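Local coordinates for protein porin (Acinetobacter baumannii AB307-0294, PDB 5DL7) that probably forms a channel through the outer membrane as an OprD-family beta-barrel porin, with a putative role in vanillate trafficking, at residues Gln225-Phe230 against Arg247-Glu252; Arg265-Leu270 against Gln286-Thr291; Lys364-Glu369 against His392-Met397. One frame throughout, in Å; residues are numbered along the deposited sequence.

How the contacts relate
All three contacts pair the two strands of an antiparallel beta hairpin in the barrel wall, and each is partly buried, with one face largely buried and the other nearer the surface. Contacts 1 and 2 are next-door neighbours, their centres about 9 Å apart: strand 240-253 of contact 1 also pairs with strand 263-275 of contact 2, so Arg247 and Phe249 bond backbone to backbone with Ser268 and His266. Contact 3 stands apart, about 19 Å from contact 2 between centres. Their chemistry differs: contact 1 combines hydrogen bonds of side-chain amides with a T-shaped pair of phenylalanines, contact 2 turns an arginine to a bound detergent, and contact 3 relies on carboxylates, one in a salt bridge.

Contact 1 (Gln225-Phe230 against Arg247-Glu252); sequences QQFLGF and RFFNSE
Residues Gln225-Phe230 and Arg247-Glu252 pair as neighbouring antiparallel strands of one beta hairpin in the wall of the porin barrel, their short axes 4.6 Å apart. Gln226 with Asn250 and Leu228 with Phe248 are hydrogen-bonded pairs, each closed by two backbone bonds; Gln225-Ser251, Phe227-Phe249 and Gly229-Arg247 are the non-hydrogen-bonded pairs between and beside them. On the face they share, Gln225, Phe227, Phe249 and Ser251 are buried. There the edge of the Phe227 ring points at the face of the Phe249 ring in a T-shaped stack, with planes at 62° and Phe227 CD1 3.6 Å from Phe249 CZ. Phe227 CE1 lies 3.6 Å from Arg247 CB, which sits at the ring edge. Beyond that methylene the Arg247 chain runs off to Asp245, its salt-bridge partner. Tyr215 of the neighbouring strand 210-219 and the loop residue Pro132 touch Phe227, and Leu293 and Pro302, also from loops, pack on Phe249. The extended chain of Gln225 passes Phe249, CD lying 3.8 Å from Phe249 CD2, and its NE2 is shared between Ser251 OG and the carbonyl of Pro294. On the other face Leu228 and Phe248 meet loosely, and the amides of Gln226 and Asn250 run abreast in the same direction with planes 46° apart. Asn250 ND2 donates to Gln226 OE1 over 2.9 Å, almost in line with the carbonyl bond. The bond from Gln225 NE2 to Ser251 OG, also 2.9 Å, lies in the Gln225 amide plane and is nearly straight at 173°.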
loop_
_atom_site.group_PDB
_atom_site.type_symbol
_atom_site.label_atom_id
_atom_site.label_comp_id
_atom_site.label_asym_id
_atom_site.label_seq_id
_atom_site.Cartn_x
_atom_site.Cartn_y
_atom_site.Cartn_z
ATOM N N GLN A 225 -1.875 -17.829 5.105
ATOM C CA GLN A 225 -2.937 -16.914 4.756
ATOM C C GLN A 225 -3.533 -17.263 3.353
ATOM O O GLN A 225 -2.722 -17.502 2.478
ATOM C CB GLN A 225 -2.499 -15.496 4.870
ATOM C CG GLN A 225 -3.516 -14.441 4.534
ATOM C CD GLN A 225 -2.903 -13.063 4.772
ATOM O OE1 GLN A 225 -2.254 -12.486 3.907
ATOM N NE2 GLN A 225 -3.121 -12.552 6.010
ATOM N N GLN A 226 -4.855 -17.351 3.305
ATOM C CA GLN A 226 -5.479 -17.389 1.963
ATOM C C GLN A 226 -6.293 -16.169 1.666
ATOM O O GLN A 226 -6.795 -15.441 2.626
ATOM C CB GLN A 226 -6.421 -18.549 1.945
ATOM C CG GLN A 226 -5.792 -19.930 2.015
ATOM C CD GLN A 226 -5.401 -20.317 3.459
ATOM O OE1 GLN A 226 -6.155 -20.091 4.405
ATOM N NE2 GLN A 226 -4.205 -20.778 3.582
ATOM N N PHE A 227 -6.391 -15.803 0.431
ATOM C CA PHE A 227 -7.172 -14.646 -0.023
ATOM C C PHE A 227 -8.147 -15.130 -1.090
ATOM O O PHE A 227 -7.718 -15.849 -2.022
ATOM C CB PHE A 227 -6.240 -13.628 -0.712
ATOM C CG PHE A 227 -6.965 -12.462 -1.383
ATOM C CD1 PHE A 227 -7.410 -11.423 -0.584
ATOM C CD2 PHE A 227 -7.301 -12.558 -2.693
ATOM C CE1 PHE A 227 -8.073 -10.376 -1.184
ATOM C CE2 PHE A 227 -7.971 -11.468 -3.325
ATOM C CZ PHE A 227 -8.377 -10.431 -2.550
ATOM N N LEU A 228 -9.357 -14.620 -1.032
ATOM C CA LEU A 228 -10.280 -14.728 -2.166
ATOM C C LEU A 228 -10.854 -13.338 -2.386
ATOM O O LEU A 228 -11.145 -12.646 -1.388
ATOM C CB LEU A 228 -11.490 -15.613 -1.818
ATOM C CG LEU A 228 -11.098 -17.078 -1.612
ATOM C CD1 LEU A 228 -12.449 -17.763 -1.156
ATOM C CD2 LEU A 228 -10.643 -17.703 -2.924
ATOM N N GLY A 229 -11.055 -12.961 -3.610
ATOM C CA GLY A 229 -11.599 -11.576 -3.849
ATOM C C GLY A 229 -12.153 -11.423 -5.229
ATOM O O GLY A 229 -11.831 -12.203 -6.142
ATOM N N PHE A 230 -12.950 -10.365 -5.412
ATOM C CA PHE A 230 -13.342 -9.986 -6.762
ATOM C C PHE A 230 -13.451 -8.483 -6.792
ATOM O O PHE A 230 -13.632 -7.828 -5.784
ATOM C CB PHE A 230 -14.607 -10.653 -7.179
ATOM C CG PHE A 230 -15.847 -10.251 -6.448
ATOM C CD1 PHE A 230 -16.548 -9.100 -6.815
ATOM C CD2 PHE A 230 -16.320 -10.954 -5.412
ATOM C CE1 PHE A 230 -17.664 -8.701 -6.115
ATOM C CE2 PHE A 230 -17.484 -10.578 -4.708
ATOM C CZ PHE A 230 -18.190 -9.465 -5.096
ATOM N N ARG A 247 -12.854 -8.293 -0.602
ATOM C CA ARG A 247 -11.601 -9.004 -0.194
ATOM C C ARG A 247 -11.854 -9.820 1.029
ATOM O O ARG A 247 -12.417 -9.302 2.028
ATOM C CB ARG A 247 -10.468 -8.009 0.065
ATOM C CG ARG A 247 -10.143 -7.197 -1.169
ATOM C CD ARG A 247 -8.953 -6.244 -0.900
ATOM N NE ARG A 247 -8.951 -5.199 -1.994
ATOM C CZ ARG A 247 -8.157 -4.185 -2.106
ATOM N NH1 ARG A 247 -7.252 -3.952 -1.226
ATOM N NH2 ARG A 247 -8.313 -3.327 -3.126
ATOM N N PHE A 248 -11.466 -11.092 0.967
ATOM C CA PHE A 248 -11.573 -11.981 2.110
ATOM C C PHE A 248 -10.251 -12.628 2.403
ATOM O O PHE A 248 -9.550 -13.142 1.482
ATOM C CB PHE A 248 -12.498 -13.128 1.729
ATOM C CG PHE A 248 -12.573 -14.201 2.749
ATOM C CD1 PHE A 248 -13.121 -13.961 4.008
ATOM C CD2 PHE A 248 -12.039 -15.448 2.517
ATOM C CE1 PHE A 248 -13.218 -15.082 4.927
ATOM C CE2 PHE A 248 -12.081 -16.513 3.506
ATOM C CZ PHE A 248 -12.652 -16.275 4.666
ATOM N N PHE A 249 -9.843 -12.554 3.684
ATOM C CA PHE A 249 -8.602 -13.196 4.201
ATOM C C PHE A 249 -8.915 -14.211 5.224
ATOM O O PHE A 249 -9.781 -13.970 6.085
ATOM C CB PHE A 249 -7.626 -12.075 4.756
ATOM C CG PHE A 249 -7.115 -11.118 3.768
ATOM C CD1 PHE A 249 -7.852 -9.992 3.526
ATOM C CD2 PHE A 249 -5.933 -11.312 3.181
ATOM C CE1 PHE A 249 -7.451 -9.008 2.621
ATOM C CE2 PHE A 249 -5.457 -10.317 2.273
ATOM C CZ PHE A 249 -6.235 -9.191 2.012
ATOM N N ASN A 250 -8.146 -15.260 5.183
ATOM C CA ASN A 250 -8.166 -16.341 6.202
ATOM C C ASN A 250 -6.746 -16.597 6.622
ATOM O O ASN A 250 -5.883 -16.895 5.817
ATOM C CB ASN A 250 -8.791 -17.658 5.631
ATOM C CG ASN A 250 -8.904 -18.774 6.644
ATOM O OD1 ASN A 250 -9.589 -18.533 7.649
ATOM N ND2 ASN A 250 -8.239 -19.891 6.450
ATOM N N SER A 251 -6.535 -16.503 7.978
ATOM C CA SER A 251 -5.150 -16.574 8.500
ATOM C C SER A 251 -5.089 -17.445 9.725
ATOM O O SER A 251 -6.000 -17.416 10.587
ATOM C CB SER A 251 -4.579 -15.188 8.845
ATOM O OG SER A 251 -4.718 -14.230 7.783
ATOM N N GLU A 252 -4.020 -18.206 9.822
ATOM C CA GLU A 252 -3.766 -19.150 10.952
ATOM C C GLU A 252 -2.292 -19.189 11.211
ATOM O O GLU A 252 -1.486 -19.089 10.311
ATOM C CB GLU A 252 -4.362 -20.541 10.630
ATOM C CG GLU A 252 -4.107 -21.610 11.512
ATOM C CD GLU A 252 -4.725 -23.050 11.095
ATOM O OE1 GLU A 252 -4.847 -23.870 11.984
ATOM O OE2 GLU A 252 -5.148 -23.196 10.005
#

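Contact 2 (Arg265-Leu270 against Gln286-Thr291); sequences RHISGL and QSFGST. With C8E ((hydroxyethyloxy)tri(ethyloxy)octane), chain L.
Arg265 and Phe288 face each other as a hydrogen-bonded antiparallel pair, and these two residues lose more surface to the contact than any others. Arg265 N donates to Phe288 O and Phe288 N to Arg265 O, both at 2.8 Å. The arginine chain then bends at chi2 and chi3 (67° and 62°), which place CD and NE. Phe288 O sits over the centre of one guanidinium face. The plane of the group is thus turned to a backbone oxygen, while NE and NH1 offer their N-H groups at the edge. There a detergent molecule, C8E, curls round it: Arg265 NE donates to O12 of C8E at 2.9 Å, and Arg265 NH1 is divided between O21 and O15 of the same molecule, at 2.8 and 3.1 Å. NH2 turns to Asp263 in a salt bridge, and Asp263 also bonds the detergent. One ethylene unit of C8E, C13 and C14, touches the Phe288 ring, C13 being 3.7 Å from Phe288 CG. Segments Arg265-Leu270 and Gln286-Thr291 belong to the hairpin of strands 263-275 and 278-288 in the porin barrel, and at Gly289 the second strand has given way to loop. The backbone of Gly289, with phi 108°, is one that favours glycine, and its CA passes beside Arg265 NH1. Further along, Ile267 and Gln286 form a second hydrogen-bonded pair. Ile267 runs abreast of Phe288, and its CG2 meets the ring edge at Phe288 CE1, 3.9 Å away. On the opposite face of the hairpin, buried His266 CD2 packs 3.8 Å from Ser287 CB.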
loop_
_atom_site.group_PDB
_atom_site.type_symbol
_atom_site.label_atom_id
_atom_site.label_comp_id
_atom_site.label_asym_id
_atom_site.label_seq_id
_atom_site.Cartn_x
_atom_site.Cartn_y
_atom_site.Cartn_z
ATOM N N ARG A 265 -10.394 -14.195 10.298
ATOM C CA ARG A 265 -11.025 -13.999 8.960
ATOM C C ARG A 265 -11.330 -12.578 8.846
ATOM O O ARG A 265 -11.794 -11.941 9.799
ATOM C CB ARG A 265 -12.362 -14.785 8.798
ATOM C CG ARG A 265 -12.189 -16.255 8.533
ATOM C CD ARG A 265 -11.615 -17.079 9.641
ATOM N NE ARG A 265 -12.464 -17.052 10.782
ATOM C CZ ARG A 265 -12.140 -17.389 12.030
ATOM N NH1 ARG A 265 -13.024 -17.261 13.040
ATOM N NH2 ARG A 265 -10.880 -17.685 12.257
ATOM N N HIS A 266 -11.104 -11.990 7.672
ATOM C CA HIS A 266 -11.376 -10.582 7.490
ATOM C C HIS A 266 -12.130 -10.361 6.151
ATOM O O HIS A 266 -11.639 -10.877 5.122
ATOM C CB HIS A 266 -10.055 -9.772 7.501
ATOM C CG HIS A 266 -10.329 -8.308 7.666
ATOM N ND1 HIS A 266 -10.694 -7.519 6.620
ATOM C CD2 HIS A 266 -10.376 -7.516 8.794
ATOM C CE1 HIS A 266 -11.007 -6.323 7.110
ATOM N NE2 HIS A 266 -10.836 -6.316 8.418
ATOM N N ILE A 267 -13.266 -9.684 6.234
ATOM C CA ILE A 267 -14.033 -9.434 4.975
ATOM C C ILE A 267 -14.066 -7.973 4.854
ATOM O O ILE A 267 -14.264 -7.237 5.826
ATOM C CB ILE A 267 -15.423 -10.134 5.117
ATOM C CG1 ILE A 267 -16.192 -9.919 3.865
ATOM C CG2 ILE A 267 -16.165 -9.433 6.196
ATOM C CD1 ILE A 267 -15.552 -10.639 2.692
ATOM N N SER A 268 -13.907 -7.462 3.625
ATOM C CA SER A 268 -14.062 -6.038 3.333
ATOM C C SER A 268 -14.653 -5.844 1.961
ATOM O O SER A 268 -14.422 -6.663 1.052
ATOM C CB SER A 268 -12.769 -5.306 3.530
ATOM O OG SER A 268 -11.669 -5.727 2.741
ATOM N N GLY A 269 -15.455 -4.795 1.843
ATOM C CA GLY A 269 -16.078 -4.528 0.501
ATOM C C GLY A 269 -16.301 -3.032 0.386
ATOM O O GLY A 269 -16.650 -2.324 1.350
ATOM N N LEU A 270 -16.129 -2.546 -0.792
ATOM C CA LEU A 270 -16.483 -1.190 -1.182
ATOM C C LEU A 270 -17.368 -1.283 -2.417
ATOM O O LEU A 270 -16.960 -1.943 -3.438
ATOM C CB LEU A 270 -15.248 -0.361 -1.502
ATOM C CG LEU A 270 -15.510 1.147 -1.772
ATOM C CD1 LEU A 270 -15.872 1.955 -0.532
ATOM C CD2 LEU A 270 -14.198 1.707 -2.370
ATOM N N GLN A 286 -15.240 -6.229 8.398
ATOM C CA GLN A 286 -15.290 -6.892 9.703
ATOM C C GLN A 286 -14.262 -7.970 9.908
ATOM O O GLN A 286 -14.005 -8.788 9.031
ATOM C CB GLN A 286 -16.705 -7.492 9.923
ATOM C CG GLN A 286 -16.957 -8.169 11.256
ATOM C CD GLN A 286 -18.428 -8.523 11.522
ATOM O OE1 GLN A 286 -19.303 -8.091 10.792
ATOM N NE2 GLN A 286 -18.683 -9.147 12.679
ATOM N N SER A 287 -13.634 -7.929 11.092
ATOM C CA SER A 287 -12.803 -8.958 11.534
ATOM C C SER A 287 -13.466 -9.992 12.364
ATOM O O SER A 287 -14.241 -9.654 13.284
ATOM C CB SER A 287 -11.657 -8.248 12.350
ATOM O OG SER A 287 -10.686 -9.166 12.725
ATOM N N PHE A 288 -13.086 -11.258 12.154
ATOM C CA PHE A 288 -13.607 -12.368 12.946
ATOM C C PHE A 288 -12.456 -13.212 13.477
ATOM O O PHE A 288 -11.485 -13.382 12.787
ATOM C CB PHE A 288 -14.461 -13.368 12.105
ATOM C CG PHE A 288 -15.623 -12.664 11.398
ATOM C CD1 PHE A 288 -15.442 -12.036 10.213
ATOM C CD2 PHE A 288 -16.927 -12.666 12.050
ATOM C CE1 PHE A 288 -16.514 -11.354 9.612
ATOM C CE2 PHE A 288 -18.032 -12.149 11.360
ATOM C CZ PHE A 288 -17.783 -11.498 10.151
ATOM N N GLY A 289 -12.660 -13.838 14.660
ATOM C CA GLY A 289 -11.620 -14.716 15.157
ATOM C C GLY A 289 -10.854 -14.165 16.368
ATOM O O GLY A 289 -11.176 -13.089 16.796
ATOM N N SER A 290 -9.996 -14.998 16.896
ATOM C CA SER A 290 -9.260 -14.632 18.176
ATOM C C SER A 290 -8.264 -13.500 18.048
ATOM O O SER A 290 -7.876 -12.933 19.089
ATOM C CB SER A 290 -8.464 -15.849 18.702
ATOM O OG SER A 290 -9.381 -16.881 18.911
ATOM N N THR A 291 -7.845 -13.157 16.881
ATOM C CA THR A 291 -6.900 -12.080 16.597
ATOM C C THR A 291 -7.291 -11.152 15.571
ATOM O O THR A 291 -8.170 -11.501 14.740
ATOM C CB THR A 291 -5.467 -12.654 16.348
ATOM O OG1 THR A 291 -5.365 -13.223 14.958
ATOM C CG2 THR A 291 -5.021 -13.671 17.323
HETATM C C11 C8E L . -15.829 -18.548 10.202
HETATM O O12 C8E L . -15.307 -17.149 10.382
HETATM C C13 C8E L . -16.357 -16.222 10.513
HETATM C C14 C8E L . -16.993 -16.428 11.889
HETATM O O15 C8E L . -16.002 -16.566 12.987
HETATM C C16 C8E L . -16.736 -16.396 14.183
HETATM C C17 C8E L . -15.748 -16.366 15.320
HETATM O O18 C8E L . -15.136 -17.658 15.363
HETATM C C19 C8E L . -14.225 -17.744 16.487
HETATM C C20 C8E L . -13.243 -18.872 16.299
HETATM O O21 C8E L . -12.112 -18.550 15.412
#

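Contact 3 (Lys364-Glu369 against His392-Met397); sequences KEDSLE and HYRNDM
Asp366 carries CG between its backbone N and carbonyl carbon (chi1 74°), and Arg394, bent at chi3 (-64°), brings its guanidinium edge-on to the same carboxylate. Two nitrogens hold it, one to each oxygen: Arg394 NE donates to the syn lone pair of Asp366 OD1, and Arg394 NH1 to OD2 in a salt bridge, each over 2.8 Å. Carboxylate and guanidinium planes are 31° apart, and OD2 is met somewhat out of the carboxylate plane. OD2 has a second partner in the hydroxyl of Tyr347, while a water lies 2.8 Å from both Asp366 OD1 and His392 O, between the carboxylate and the facing backbone. With three bonds besides the water, the carboxylate is firmly oriented and its negative charge is probably well stabilised. On the other face, where Glu365, Ser367 and Tyr393 are buried, Tyr393 OH donates to Glu365 OE1 at only 2.6 Å, using the anti lone pair of that oxygen. Asn395 ND2 donates in turn to Tyr393 OH at 2.9 Å, in the amide plane, and Ser310 also bonds OE1, so a polar chain runs across the strands. Ser367 OG lies at the tyrosine ring edge, 3.3 Å from Tyr393 CD1, while its own hydrogen-bond partner is Tyr312. Where the second strand ends, Asp396 OD1 accepts from Lys364 N at 2.9 Å, and Asn395 OD1 takes Met397 N in an Asx turn. Backbone bonds close the hydrogen-bonded pairs Asp366-Arg394 and Leu368-His392, giving the antiparallel hairpin of strands 363-375 and 384-395, a building unit of the OprD-family barrel.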
loop_
_atom_site.group_PDB
_atom_site.type_symbol
_atom_site.label_atom_id
_atom_site.label_comp_id
_atom_site.label_asym_id
_atom_site.label_seq_id
_atom_site.Cartn_x
_atom_site.Cartn_y
_atom_site.Cartn_z
ATOM N N LYS A 364 -12.812 2.310 19.780
ATOM C CA LYS A 364 -13.405 2.880 18.582
ATOM C C LYS A 364 -12.439 3.835 17.955
ATOM O O LYS A 364 -11.527 4.454 18.618
ATOM C CB LYS A 364 -14.854 3.445 18.847
ATOM C CG LYS A 364 -14.875 4.570 19.755
ATOM C CD LYS A 364 -16.304 4.889 20.172
ATOM C CE LYS A 364 -16.094 6.059 21.162
ATOM N NZ LYS A 364 -17.341 6.519 21.654
ATOM N N GLU A 365 -12.609 4.064 16.630
ATOM C CA GLU A 365 -11.768 5.055 15.889
ATOM C C GLU A 365 -12.512 5.597 14.693
ATOM O O GLU A 365 -13.425 4.900 14.188
ATOM C CB GLU A 365 -10.404 4.462 15.456
ATOM C CG GLU A 365 -10.624 3.291 14.532
ATOM C CD GLU A 365 -9.335 2.513 14.172
ATOM O OE1 GLU A 365 -8.255 3.129 14.165
ATOM O OE2 GLU A 365 -9.384 1.344 13.607
ATOM N N ASP A 366 -12.168 6.777 14.255
ATOM C CA ASP A 366 -12.819 7.329 13.043
ATOM C C ASP A 366 -11.888 8.245 12.308
ATOM O O ASP A 366 -10.947 8.809 12.884
ATOM C CB ASP A 366 -14.205 7.866 13.250
ATOM C CG ASP A 366 -14.321 9.195 13.986
ATOM O OD1 ASP A 366 -13.331 9.705 14.549
ATOM O OD2 ASP A 366 -15.469 9.784 14.018
ATOM N N SER A 367 -12.137 8.371 11.023
ATOM C CA SER A 367 -11.340 9.257 10.136
ATOM C C SER A 367 -12.238 9.985 9.158
ATOM O O SER A 367 -13.047 9.312 8.482
ATOM C CB SER A 367 -10.450 8.374 9.245
ATOM O OG SER A 367 -9.405 7.704 9.909
ATOM N N LEU A 368 -11.996 11.253 9.044
ATOM C CA LEU A 368 -12.558 12.088 7.930
ATOM C C LEU A 368 -11.379 12.503 7.068
ATOM O O LEU A 368 -10.494 13.170 7.563
ATOM C CB LEU A 368 -13.380 13.302 8.412
ATOM C CG LEU A 368 -13.974 14.193 7.292
ATOM C CD1 LEU A 368 -14.990 13.305 6.437
ATOM C CD2 LEU A 368 -14.645 15.319 8.030
ATOM N N GLU A 369 -11.404 12.141 5.805
ATOM C CA GLU A 369 -10.354 12.484 4.874
ATOM C C GLU A 369 -10.817 13.266 3.650
ATOM O O GLU A 369 -11.919 13.147 3.182
ATOM C CB GLU A 369 -9.653 11.296 4.256
ATOM C CG GLU A 369 -9.117 10.349 5.358
ATOM C CD GLU A 369 -8.197 9.239 4.762
ATOM O OE1 GLU A 369 -8.043 9.082 3.545
ATOM O OE2 GLU A 369 -7.662 8.482 5.661
ATOM N N HIS A 392 -8.458 13.819 9.509
ATOM C CA HIS A 392 -8.712 14.103 10.918
ATOM C C HIS A 392 -9.110 12.702 11.470
ATOM O O HIS A 392 -10.200 12.187 11.194
ATOM C CB HIS A 392 -9.963 15.068 11.073
ATOM C CG HIS A 392 -10.427 15.261 12.543
ATOM N ND1 HIS A 392 -9.566 15.434 13.588
ATOM C CD2 HIS A 392 -11.676 15.191 13.125
ATOM C CE1 HIS A 392 -10.243 15.588 14.736
ATOM N NE2 HIS A 392 -11.523 15.396 14.476
ATOM N N TYR A 393 -8.265 12.235 12.342
ATOM C CA TYR A 393 -8.341 10.893 12.909
ATOM C C TYR A 393 -8.453 10.951 14.417
ATOM O O TYR A 393 -7.693 11.657 15.122
ATOM C CB TYR A 393 -7.078 10.090 12.482
ATOM C CG TYR A 393 -7.051 8.730 13.150
ATOM C CD1 TYR A 393 -7.894 7.711 12.795
ATOM C CD2 TYR A 393 -6.088 8.526 14.168
ATOM C CE1 TYR A 393 -7.839 6.478 13.489
ATOM C CE2 TYR A 393 -6.067 7.306 14.863
ATOM C CZ TYR A 393 -6.896 6.302 14.467
ATOM O OH TYR A 393 -6.895 5.046 15.212
ATOM N N ARG A 394 -9.431 10.192 14.961
ATOM C CA ARG A 394 -9.536 10.116 16.416
ATOM C C ARG A 394 -9.652 8.655 16.835
ATOM O O ARG A 394 -10.304 7.806 16.119
ATOM C CB ARG A 394 -10.790 10.757 16.838
ATOM C CG ARG A 394 -11.058 12.202 16.400
ATOM C CD ARG A 394 -12.462 12.685 16.911
ATOM N NE ARG A 394 -13.602 11.923 16.313
ATOM C CZ ARG A 394 -14.814 12.003 16.796
ATOM N NH1 ARG A 394 -15.807 11.312 16.348
ATOM N NH2 ARG A 394 -15.027 12.875 17.836
ATOM N N ASN A 395 -9.134 8.375 18.021
ATOM C CA ASN A 395 -9.477 7.094 18.633
ATOM C C ASN A 395 -9.506 7.234 20.137
ATOM O O ASN A 395 -9.071 8.316 20.651
ATOM C CB ASN A 395 -8.535 5.915 18.186
ATOM C CG ASN A 395 -7.149 5.970 18.761
ATOM O OD1 ASN A 395 -6.939 6.348 19.943
ATOM N ND2 ASN A 395 -6.178 5.639 17.956
ATOM N N ASP A 396 -10.031 6.238 20.860
ATOM C CA ASP A 396 -10.052 6.283 22.297
ATOM C C ASP A 396 -9.108 5.150 22.846
ATOM O O ASP A 396 -9.269 4.657 23.967
ATOM C CB ASP A 396 -11.468 6.164 22.844
ATOM C CG ASP A 396 -12.168 4.812 22.579
ATOM O OD1 ASP A 396 -11.594 3.986 21.784
ATOM O OD2 ASP A 396 -13.314 4.598 23.045
ATOM N N MET A 397 -8.142 4.779 22.073
ATOM C CA MET A 397 -7.221 3.688 22.421
ATOM C C MET A 397 -6.163 4.175 23.389
ATOM O O MET A 397 -5.820 5.367 23.428
ATOM C CB MET A 397 -6.535 3.056 21.153
ATOM C CG MET A 397 -7.541 2.447 20.310
ATOM S SD MET A 397 -6.565 1.548 18.910
ATOM C CE MET A 397 -7.609 1.890 17.615
HETATM O O HOH W 1 -12.134 11.745 13.100
#